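Local structure of HAD family phosphatase (Pseudomonas syringae pv. tomato, 2ODA) at residues P7-G12 / Q51-A56; L131-P136 / Q155-A160. The protein is of uncertain function but belongs to a Pseudomonas-specific subfamily of the haloacid dehalogenase (HAD) superfamily, whose members are mostly phosphatases and related hydrolases. All coordinates share one frame; numbering follows the deposited sequence.

Contact 1 of 2, residues P7-G12 / Q51-A56; sequences PALLFG and QGMPCA
Pro54 O receives two donors from residues 7-12: Leu9 N at 2.9 Å, with an N-H...O angle of 166°, and the weaker CA-H of Ala8, whose CA stands 3.3 Å from Pro54 O. The donor then changes sides, since Ala56 N donates to Leu9 O at 3.1 Å, and Phe11 N closes the ladder on Ala56 O at 3.0 Å. Offset bonds of this kind, with Leu9 beside Cys55 and Leu10 beside Ala56, define a parallel register.

The two faces are packed differently. On the face of Leu9 and Cys55, Leu9 crosses selenomethionine Met53 at about a right angle, with Leu9 CD1 3.7 Å from Met53 CG. Met53 reaches this position with CG anti to its backbone N (chi1 178°), and Leu48 of helix 41-51 touches both side chains. Cys55 SG lies in the plane of the Phe11 ring at its edge, 3.9 Å from Phe11 CE1, a sulfur-aromatic contact without stacking. On the other face, Leu10 CD2 meets Ala56 CB at 4.1 Å, and Leu10 continues onto helix 91-99.

Before the strand, Gly52 ends helix 41-51 in a Schellman motif with positive phi, turning the chain toward Pro54. Strand 9-12, helix 41-51 and strand 55-58 thus form the beta-alpha-beta crossover of the Rossmann-like HAD core.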
ATOM      1  N   PRO B   7      -6.760  11.962   1.367  1.00 12.42           N
ATOM      2  CA  PRO B   7      -7.868  11.149   0.848  1.00 11.23           C
ATOM      3  C   PRO B   7      -8.584  10.268   1.883  1.00 10.81           C
ATOM      4  O   PRO B   7      -9.767   9.986   1.711  1.00 10.24           O
ATOM      5  CB  PRO B   7      -7.214  10.290  -0.231  1.00 11.95           C
ATOM      6  CG  PRO B   7      -5.765  10.276   0.070  1.00 12.53           C
ATOM      7  CD  PRO B   7      -5.439  11.454   0.949  1.00 11.85           C
ATOM      8  N   ALA B   8      -7.892   9.862   2.946  1.00  9.04           N
ATOM      9  CA  ALA B   8      -8.481   8.963   3.935  1.00  8.86           C
ATOM     10  C   ALA B   8      -7.656   9.048   5.217  1.00  7.73           C
ATOM     11  O   ALA B   8      -6.451   9.298   5.160  1.00  8.31           O
ATOM     12  CB  ALA B   8      -8.497   7.527   3.421  1.00  8.32           C
ATOM     13  N   LEU B   9      -8.320   8.821   6.345  1.00  6.96           N
ATOM     14  CA  LEU B   9      -7.664   8.717   7.633  1.00  7.48           C
ATOM     15  C   LEU B   9      -8.023   7.396   8.297  1.00  6.99           C
ATOM     16  O   LEU B   9      -9.200   6.987   8.338  1.00  7.68           O
ATOM     17  CB  LEU B   9      -8.030   9.895   8.551  1.00  7.19           C
ATOM     18  CG  LEU B   9      -7.756  11.332   8.080  1.00  8.31           C
ATOM     19  CD1 LEU B   9      -8.299  12.333   9.103  1.00  9.67           C
ATOM     20  CD2 LEU B   9      -6.258  11.571   7.877  1.00  8.26           C
ATOM     21  N   LEU B  10      -6.997   6.722   8.809  1.00  6.15           N
ATOM     22  CA  LEU B  10      -7.162   5.483   9.581  1.00  5.24           C
ATOM     23  C   LEU B  10      -6.863   5.769  11.030  1.00  5.37           C
ATOM     24  O   LEU B  10      -5.895   6.475  11.314  1.00  5.49           O
ATOM     25  CB  LEU B  10      -6.189   4.422   9.076  1.00  4.01           C
ATOM     26  CG  LEU B  10      -6.279   4.139   7.570  1.00  5.64           C
ATOM     27  CD1 LEU B  10      -5.273   3.029   7.217  1.00  5.89           C
ATOM     28  CD2 LEU B  10      -7.716   3.756   7.140  1.00  3.14           C
ATOM     29  N   PHE B  11      -7.669   5.214  11.946  1.00  6.03           N
ATOM     30  CA  PHE B  11      -7.456   5.415  13.388  1.00  6.01           C
ATOM     31  C   PHE B  11      -7.405   4.085  14.108  1.00  6.28           C
ATOM     32  O   PHE B  11      -8.232   3.215  13.866  1.00  6.45           O
ATOM     33  CB  PHE B  11      -8.640   6.173  14.014  1.00  6.10           C
ATOM     34  CG  PHE B  11      -8.768   7.593  13.580  1.00  6.14           C
ATOM     35  CD1 PHE B  11      -9.525   7.925  12.455  1.00  7.65           C
ATOM     36  CD2 PHE B  11      -8.191   8.612  14.327  1.00  8.24           C
ATOM     37  CE1 PHE B  11      -9.671   9.274  12.068  1.00  9.24           C
ATOM     38  CE2 PHE B  11      -8.344   9.958  13.958  1.00  7.57           C
ATOM     39  CZ  PHE B  11      -9.092  10.276  12.827  1.00  7.50           C
ATOM     40  N   GLY B  12      -6.465   3.926  15.027  1.00  6.63           N
ATOM     41  CA  GLY B  12      -6.640   2.868  16.032  1.00  5.65           C
ATOM     42  C   GLY B  12      -7.947   3.123  16.797  1.00  6.18           C
ATOM     43  O   GLY B  12      -8.380   4.261  16.933  1.00  6.51           O
ATOM     44  N   GLN B  51     -16.639  17.448   7.221  1.00 15.27           N
ATOM     45  CA  GLN B  51     -15.887  17.505   5.954  1.00 15.84           C
ATOM     46  C   GLN B  51     -16.186  16.346   5.003  1.00 14.66           C
ATOM     47  O   GLN B  51     -15.796  16.401   3.833  1.00 15.29           O
ATOM     48  CB  GLN B  51     -14.373  17.428   6.201  1.00 15.81           C
ATOM     49  CG  GLN B  51     -13.681  18.639   6.724  1.00 18.24           C
ATOM     50  CD  GLN B  51     -12.251  18.293   7.137  1.00 18.38           C
ATOM     51  OE1 GLN B  51     -11.542  17.563   6.433  1.00 18.98           O
ATOM     52  NE2 GLN B  51     -11.823  18.819   8.273  1.00 20.93           N
ATOM     53  N   GLY B  52     -16.783  15.268   5.506  1.00 12.82           N
ATOM     54  CA  GLY B  52     -16.924  14.038   4.719  1.00 11.16           C
ATOM     55  C   GLY B  52     -15.590  13.315   4.532  1.00 11.18           C
ATOM     56  O   GLY B  52     -15.414  12.570   3.566  1.00 11.27           O
HETATM   57  N   MSE B  53     -14.638  13.532   5.446  1.00 10.21           N
HETATM   58  CA  MSE B  53     -13.349  12.801   5.378  1.00 10.11           C
HETATM   59  C   MSE B  53     -13.623  11.290   5.527  1.00  9.61           C
HETATM   60  O   MSE B  53     -14.202  10.875   6.533  1.00  9.71           O
HETATM   61  CB  MSE B  53     -12.396  13.290   6.489  1.00 10.01           C
HETATM   62  CG  MSE B  53     -11.027  12.561   6.551  1.00  9.45           C
HETATM   63 SE   MSE B  53      -9.967  12.744   4.888  1.00 16.68          SE
HETATM   64  CE  MSE B  53      -9.442  14.627   5.085  1.00 10.95           C
ATOM     65  N   PRO B  54     -13.236  10.465   4.524  1.00  9.55           N
ATOM     66  CA  PRO B  54     -13.346   9.019   4.745  1.00  9.30           C
ATOM     67  C   PRO B  54     -12.429   8.570   5.879  1.00  8.56           C
ATOM     68  O   PRO B  54     -11.217   8.815   5.842  1.00  8.30           O
ATOM     69  CB  PRO B  54     -12.896   8.414   3.410  1.00  9.35           C
ATOM     70  CG  PRO B  54     -13.135   9.543   2.391  1.00  9.87           C
ATOM     71  CD  PRO B  54     -12.749  10.777   3.166  1.00  9.38           C
ATOM     72  N   CYS B  55     -13.029   7.929   6.880  1.00  8.28           N
ATOM     73  CA  CYS B  55     -12.310   7.453   8.063  1.00  7.20           C
ATOM     74  C   CYS B  55     -12.721   6.030   8.345  1.00  7.24           C
ATOM     75  O   CYS B  55     -13.890   5.686   8.200  1.00  6.83           O
ATOM     76  CB  CYS B  55     -12.638   8.317   9.312  1.00  7.34           C
ATOM     77  SG  CYS B  55     -12.171  10.060   9.185  1.00  7.27           S
ATOM     78  N   ALA B  56     -11.756   5.206   8.760  1.00  6.33           N
ATOM     79  CA  ALA B  56     -12.046   3.865   9.251  1.00  7.55           C
ATOM     80  C   ALA B  56     -11.249   3.653  10.524  1.00  6.93           C
ATOM     81  O   ALA B  56     -10.164   4.240  10.669  1.00  6.98           O
ATOM     82  CB  ALA B  56     -11.599   2.818   8.241  1.00  7.62           C
TER

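Contact 2 of 2, residues L131-P136 / Q155-A160; sequences LASCGP and QRRAQA
The guanidinium of Arg157 is the flat group on the helix side of the contact with Ser133, and nothing of residues 131-136 stacks on either of its faces; its polar links run through the nitrogens. NH1 donates to a water 3.0 Å from Arg157 NH1, and that water lies 2.6 Å from Ser133 OG. NH2 forms a salt bridge with Glu154, while NE has a long, weak ion pair with Asp174. The motif is a helix packed on a loop of the HAD core: helix 150-167 rests against the loop that follows strand 127-131.

Nearer the backbone, the aliphatic part of Arg157 does the touching. Its CD comes within 3.5 Å of Ser133 OG, and a bend at chi3 (-61°) then swings NE off the extended line of the chain. Ser133 OG is also hydrogen-bonded to Asp174 O, which ties the loop to the end of strand 171-173. Trp145 of helix 142-147 touches both Ser133 and Arg157.

Ala132 points its CB toward the helix and brings it 3.9 Å from Arg157 O, whose hydrogen bond is with Thr161 OG1. No direct hydrogen bond joins the segments. Ala132 O instead faces helix carbons, with Ala160 CB 3.7 Å away and Arg157 CA at 3.6 Å, the CA-H pointing at this oxygen with an angle of 164°.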
ATOM      1  N   LEU B 131       0.282   9.247  19.172  1.00  6.12           N
ATOM      2  CA  LEU B 131      -0.433   9.890  20.268  1.00  6.70           C
ATOM      3  C   LEU B 131       0.303   9.680  21.592  1.00  6.98           C
ATOM      4  O   LEU B 131       0.557   8.553  21.993  1.00  6.86           O
ATOM      5  CB  LEU B 131      -1.889   9.370  20.341  1.00  6.79           C
ATOM      6  CG  LEU B 131      -2.829   9.731  19.172  1.00  6.95           C
ATOM      7  CD1 LEU B 131      -4.222   9.092  19.339  1.00  7.08           C
ATOM      8  CD2 LEU B 131      -2.978  11.246  19.000  1.00  7.13           C
ATOM      9  N   ALA B 132       0.631  10.781  22.271  1.00  6.75           N
ATOM     10  CA  ALA B 132       1.580  10.715  23.403  1.00  7.36           C
ATOM     11  C   ALA B 132       0.960  10.424  24.782  1.00  7.16           C
ATOM     12  O   ALA B 132       1.683  10.172  25.744  1.00  8.26           O
ATOM     13  CB  ALA B 132       2.388  11.989  23.460  1.00  7.12           C
ATOM     14  N   SER B 133      -0.359  10.477  24.886  1.00  6.36           N
ATOM     15  CA  SER B 133      -1.018  10.394  26.205  1.00  6.45           C
ATOM     16  C   SER B 133      -1.843   9.146  26.423  1.00  6.28           C
ATOM     17  O   SER B 133      -1.894   8.613  27.534  1.00  5.44           O
ATOM     18  CB  SER B 133      -1.927  11.611  26.427  1.00  5.82           C
ATOM     19  OG  SER B 133      -1.169  12.827  26.419  1.00  8.89           O
ATOM     20  N   CYS B 134      -2.555   8.726  25.382  1.00  6.33           N
ATOM     21  CA  CYS B 134      -3.671   7.794  25.585  1.00  6.92           C
ATOM     22  C   CYS B 134      -3.371   6.345  25.196  1.00  6.70           C
ATOM     23  O   CYS B 134      -4.237   5.476  25.342  1.00  7.55           O
ATOM     24  CB  CYS B 134      -4.921   8.287  24.827  1.00  6.86           C
ATOM     25  SG  CYS B 134      -4.633   8.451  23.084  1.00  8.08           S
ATOM     26  N   GLY B 135      -2.146   6.073  24.754  1.00  6.31           N
ATOM     27  CA  GLY B 135      -1.812   4.761  24.185  1.00  6.01           C
ATOM     28  C   GLY B 135      -1.170   3.813  25.181  1.00  6.28           C
ATOM     29  O   GLY B 135      -0.956   4.190  26.337  1.00  6.72           O
ATOM     30  N   PRO B 136      -0.804   2.590  24.732  1.00  6.41           N
ATOM     31  CA  PRO B 136      -0.256   1.571  25.645  1.00  7.00           C
ATOM     32  C   PRO B 136       1.105   1.894  26.286  1.00  7.41           C
ATOM     33  O   PRO B 136       1.428   1.343  27.342  1.00  8.48           O
ATOM     34  CB  PRO B 136      -0.174   0.297  24.758  1.00  7.36           C
ATOM     35  CG  PRO B 136      -0.016   0.823  23.370  1.00  6.52           C
ATOM     36  CD  PRO B 136      -0.875   2.100  23.343  1.00  5.90           C
ATOM     37  N   GLN B 155       6.515  13.852  31.926  1.00  8.33           N
ATOM     38  CA  GLN B 155       7.548  12.824  31.772  1.00  9.18           C
ATOM     39  C   GLN B 155       7.049  11.663  30.890  1.00  8.04           C
ATOM     40  O   GLN B 155       7.754  11.229  29.995  1.00  7.59           O
ATOM     41  CB  GLN B 155       8.064  12.326  33.140  1.00  8.46           C
ATOM     42  CG  GLN B 155       9.332  11.494  33.037  1.00 11.93           C
ATOM     43  CD  GLN B 155      10.058  11.300  34.383  1.00 13.28           C
ATOM     44  OE1 GLN B 155       9.519  11.599  35.444  1.00 20.27           O
ATOM     45  NE2 GLN B 155      11.277  10.783  34.330  1.00 19.64           N
ATOM     46  N   ARG B 156       5.834  11.180  31.144  1.00  8.12           N
ATOM     47  CA  ARG B 156       5.286  10.046  30.388  1.00  8.65           C
ATOM     48  C   ARG B 156       5.002  10.367  28.912  1.00  7.60           C
ATOM     49  O   ARG B 156       5.237   9.514  28.052  1.00  6.94           O
ATOM     50  CB  ARG B 156       4.047   9.464  31.098  1.00  8.55           C
ATOM     51  CG  ARG B 156       4.475   8.623  32.330  1.00 10.31           C
ATOM     52  CD  ARG B 156       3.312   8.318  33.278  1.00 12.25           C
ATOM     53  NE  ARG B 156       3.756   7.517  34.446  1.00 17.83           N
ATOM     54  CZ  ARG B 156       4.512   7.991  35.435  1.00 19.77           C
ATOM     55  NH1 ARG B 156       4.950   9.247  35.419  1.00 19.51           N
ATOM     56  NH2 ARG B 156       4.863   7.201  36.437  1.00 21.48           N
ATOM     57  N   ARG B 157       4.497  11.572  28.644  1.00  7.97           N
ATOM     58  CA  ARG B 157       4.303  12.055  27.280  1.00  8.10           C
ATOM     59  C   ARG B 157       5.637  12.140  26.539  1.00  8.09           C
ATOM     60  O   ARG B 157       5.752  11.659  25.417  1.00  9.54           O
ATOM     61  CB  ARG B 157       3.688  13.450  27.284  1.00  7.81           C
ATOM     62  CG  ARG B 157       2.186  13.511  27.510  1.00  8.38           C
ATOM     63  CD  ARG B 157       1.649  14.891  27.046  1.00  8.11           C
ATOM     64  NE  ARG B 157       2.245  16.019  27.785  1.00  7.87           N
ATOM     65  CZ  ARG B 157       1.764  16.514  28.925  1.00  9.22           C
ATOM     66  NH1 ARG B 157       0.647  16.008  29.461  1.00  7.88           N
ATOM     67  NH2 ARG B 157       2.401  17.527  29.521  1.00  9.15           N
ATOM     68  N   ALA B 158       6.639  12.749  27.171  1.00  8.09           N
ATOM     69  CA  ALA B 158       7.960  12.857  26.576  1.00  7.88           C
ATOM     70  C   ALA B 158       8.584  11.476  26.274  1.00  7.62           C
ATOM     71  O   ALA B 158       9.177  11.276  25.217  1.00  6.82           O
ATOM     72  CB  ALA B 158       8.882  13.723  27.464  1.00  7.46           C
ATOM     73  N   GLN B 159       8.429  10.516  27.190  1.00  7.72           N
ATOM     74  CA  GLN B 159       8.953   9.157  26.966  1.00  8.27           C
ATOM     75  C   GLN B 159       8.268   8.465  25.787  1.00  8.15           C
ATOM     76  O   GLN B 159       8.953   7.909  24.915  1.00  8.47           O
ATOM     77  CB  GLN B 159       8.845   8.290  28.228  1.00  8.35           C
ATOM     78  CG  GLN B 159       9.886   8.686  29.232  1.00 11.79           C
ATOM     79  CD  GLN B 159       9.636   8.150  30.635  1.00 15.64           C
ATOM     80  OE1 GLN B 159       8.558   7.611  30.948  1.00 17.95           O
ATOM     81  NE2 GLN B 159      10.629   8.322  31.497  1.00 10.74           N
ATOM     82  N   ALA B 160       6.938   8.496  25.773  1.00  7.55           N
ATOM     83  CA  ALA B 160       6.138   7.961  24.643  1.00  7.61           C
ATOM     84  C   ALA B 160       6.472   8.625  23.308  1.00  7.84           C
ATOM     85  O   ALA B 160       6.559   7.939  22.286  1.00  7.64           O
ATOM     86  CB  ALA B 160       4.640   8.107  24.921  1.00  8.15           C
TER
HETATM   87  O   HOH W   1      -1.723  14.709  28.161  1.00 13.91           O

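In the fold
Contact 1 is part of the parallel sheet; contact 2 lies just beyond the end of one of its strands. Contact 1 joins two inner strands, 9-12 and 55-58, by direct backbone bonds between apolar faces. Contact 2 follows strand 127-131, separated from strand 9-12 in the sheet by strand 109-112, and relies on loop-helix packing and a water bridge. Both are buried, with 6 of 9 touching residues buried in contact 1 and 3 of 5 in contact 2; the difference lies in the charge of Arg157 and its water. The centres of contacts 1 and 2 are about 23 Å apart, on opposite sides of the chain's centre, and the two contacts do not touch.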